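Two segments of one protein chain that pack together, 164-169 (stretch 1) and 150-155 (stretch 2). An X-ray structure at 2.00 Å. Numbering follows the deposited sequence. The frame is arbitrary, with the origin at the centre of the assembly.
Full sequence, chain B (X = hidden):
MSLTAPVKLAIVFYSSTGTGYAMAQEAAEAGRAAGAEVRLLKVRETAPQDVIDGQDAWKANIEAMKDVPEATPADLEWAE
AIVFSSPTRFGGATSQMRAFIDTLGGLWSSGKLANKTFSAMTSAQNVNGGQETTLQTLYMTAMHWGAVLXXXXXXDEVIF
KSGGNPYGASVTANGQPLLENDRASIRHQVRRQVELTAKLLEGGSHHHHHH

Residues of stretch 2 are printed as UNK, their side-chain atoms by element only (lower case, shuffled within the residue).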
# COMPACT_ATOMS: atom_id res chain seq x y z
N GLY B 164 13.49 -7.33 11.95
CA GLY B 164 13.48 -5.92 11.54
C GLY B 164 12.17 -5.50 10.91
O GLY B 164 12.11 -5.33 9.68
N ASN B 165 11.11 -5.33 11.71
CA ASN B 165 9.87 -4.79 11.14
C ASN B 165 9.53 -3.42 11.70
O ASN B 165 8.98 -3.29 12.77
CB ASN B 165 8.70 -5.76 11.24
CG ASN B 165 7.56 -5.43 10.23
OD1 ASN B 165 7.26 -4.26 9.93
ND2 ASN B 165 6.93 -6.50 9.70
N PRO B 166 9.82 -2.37 10.92
CA PRO B 166 9.59 -1.02 11.37
C PRO B 166 8.09 -0.67 11.49
O PRO B 166 7.72 0.24 12.23
CB PRO B 166 10.28 -0.19 10.28
CG PRO B 166 10.18 -1.00 9.08
CD PRO B 166 10.34 -2.41 9.54
N TYR B 167 7.24 -1.40 10.78
CA TYR B 167 5.81 -1.06 10.73
C TYR B 167 5.09 -1.62 11.94
O TYR B 167 4.04 -1.12 12.31
CB TYR B 167 5.14 -1.59 9.44
CG TYR B 167 5.82 -1.20 8.15
CD1 TYR B 167 5.91 -2.10 7.09
CD2 TYR B 167 6.37 0.07 7.96
CE1 TYR B 167 6.55 -1.76 5.90
CE2 TYR B 167 7.00 0.43 6.74
CZ TYR B 167 7.08 -0.49 5.73
OH TYR B 167 7.69 -0.18 4.54
N GLY B 168 5.66 -2.65 12.54
CA GLY B 168 5.05 -3.33 13.66
C GLY B 168 5.53 -4.76 13.77
O GLY B 168 5.98 -5.35 12.79
N ALA B 169 5.41 -5.32 14.96
CA ALA B 169 5.83 -6.70 15.21
C ALA B 169 5.13 -7.63 14.25
O ALA B 169 3.93 -7.50 14.00
CB ALA B 169 5.53 -7.10 16.66
N UNK B 150 1.83 5.32 15.87
CA UNK B 150 3.10 5.16 16.59
C UNK B 150 3.81 3.84 16.28
O UNK B 150 4.07 3.04 17.18
o UNK B 150 2.11 4.19 18.58
c UNK B 150 2.93 5.27 18.11
c UNK B 150 2.35 6.61 18.50
N UNK B 151 4.20 3.65 15.02
CA UNK B 151 4.89 2.40 14.70
C UNK B 151 6.30 2.38 15.34
O UNK B 151 6.84 3.44 15.63
c UNK B 151 4.94 2.43 13.18
c UNK B 151 4.13 4.53 13.85
c UNK B 151 5.09 3.86 12.86
N UNK B 152 6.87 1.19 15.58
CA UNK B 152 8.17 1.10 16.25
C UNK B 152 9.38 1.61 15.48
O UNK B 152 10.35 2.02 16.10
c UNK B 152 8.33 -0.39 16.51
c UNK B 152 6.33 -0.14 15.26
c UNK B 152 7.47 -1.06 15.55
N UNK B 153 9.33 1.59 14.15
CA UNK B 153 10.55 1.83 13.37
C UNK B 153 11.67 0.93 13.88
O UNK B 153 11.43 -0.22 14.26
N UNK B 154 12.89 1.46 13.91
CA UNK B 154 14.04 0.72 14.41
C UNK B 154 14.55 1.33 15.71
O UNK B 154 15.75 1.34 15.98
o UNK B 154 13.82 -2.09 8.65
c UNK B 154 14.79 -0.04 12.11
c UNK B 154 15.15 0.71 13.36
c UNK B 154 13.85 -0.09 9.90
c UNK B 154 14.18 0.60 11.05
c UNK B 154 15.08 -1.40 11.99
c UNK B 154 14.14 -1.43 9.79
c UNK B 154 14.77 -2.09 10.84
N UNK B 155 13.64 1.81 16.54
CA UNK B 155 14.02 2.55 17.74
C UNK B 155 14.66 1.68 18.84
O UNK B 155 15.16 2.22 19.83
c UNK B 155 12.54 4.53 17.31
o UNK B 155 11.69 2.58 18.46
c UNK B 155 12.85 3.40 18.28

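Position 150 carries three side-chain atoms, one carbon bearing one oxygen and one further carbon. A branched hydroxyl side chain of this size is threonine. Thr150 lies out of reach of stretch 1, so its identity is not dictated by this contact.

Position 151 has three carbons that close a ring onto its own backbone nitrogen, and its CB lies 3.7 Å from Pro166 O and 3.8 Å from Tyr167 O. The closed ring makes it proline. Pro151 directs its CA-to-CB bond toward stretch 1. A compact ring suits a place where the carbon wall meets two carbonyl oxygens, and its phi of -70° is one the ring allows.

Position 152 repeats the pattern, three carbons closed onto the backbone nitrogen, and the ring carbon bonded to that nitrogen sits 3.4 Å from Pro166 O. It too is proline. CD of Pro152 also lies 3.8 Å from Gly168 N, and its CG is 3.9 Å from Asn165 O, so the puckered ring rests against the backbone of stretch 1. Its phi of -69° is one the ring allows, and the nitrogen here carries a carbon that packs on the carbonyl of Pro166. At Gly168 the backbone angles by themselves call for glycine.

Position 153 has no side-chain atoms and must be glycine. Its phi of 51° by itself favours that residue; a CB would point away from stretch 1, so the preference comes from the backbone rather than from crowding across the contact. Gly153 CA is 3.6 Å from Pro166 CA, and its amide N donates to Pro166 O.

Position 154 shows one carbon leading to a six-carbon ring that bears an oxygen. A ring carbon lies 3.6 Å from Pro166 CB, and the oxygen lies 3.8 Å from Gly164 O. This is tyrosine. The CA-to-CB bond of Tyr154 points sideways, yet the end of the side chain comes nearer, so the long aromatic side chain reaches an apolar partner through CE1 and extends to Gly164 with OH.

Position 155 again has one carbon carrying an oxygen and a carbon, hence threonine. Thr155 does not touch stretch 1; its OG1 donates to Pro152 O at 2.8 Å, a bond that ties its hydroxyl back to its own loop.

The contact joins two irregular segments around Pro166. Gly153 N donates to Pro166 O at 2.8 Å, the one hydrogen bond between them, while Pro166 CA approaches Gly153 O at 3.5 Å in a CA-H...O contact. That carbonyl has no conventional partner. Pro166 packs against the Tyr154 ring, and Pro151 and Pro152 lie against the backbone of stretch 1.

Stretch 2, residues 150-155: TPPGYT
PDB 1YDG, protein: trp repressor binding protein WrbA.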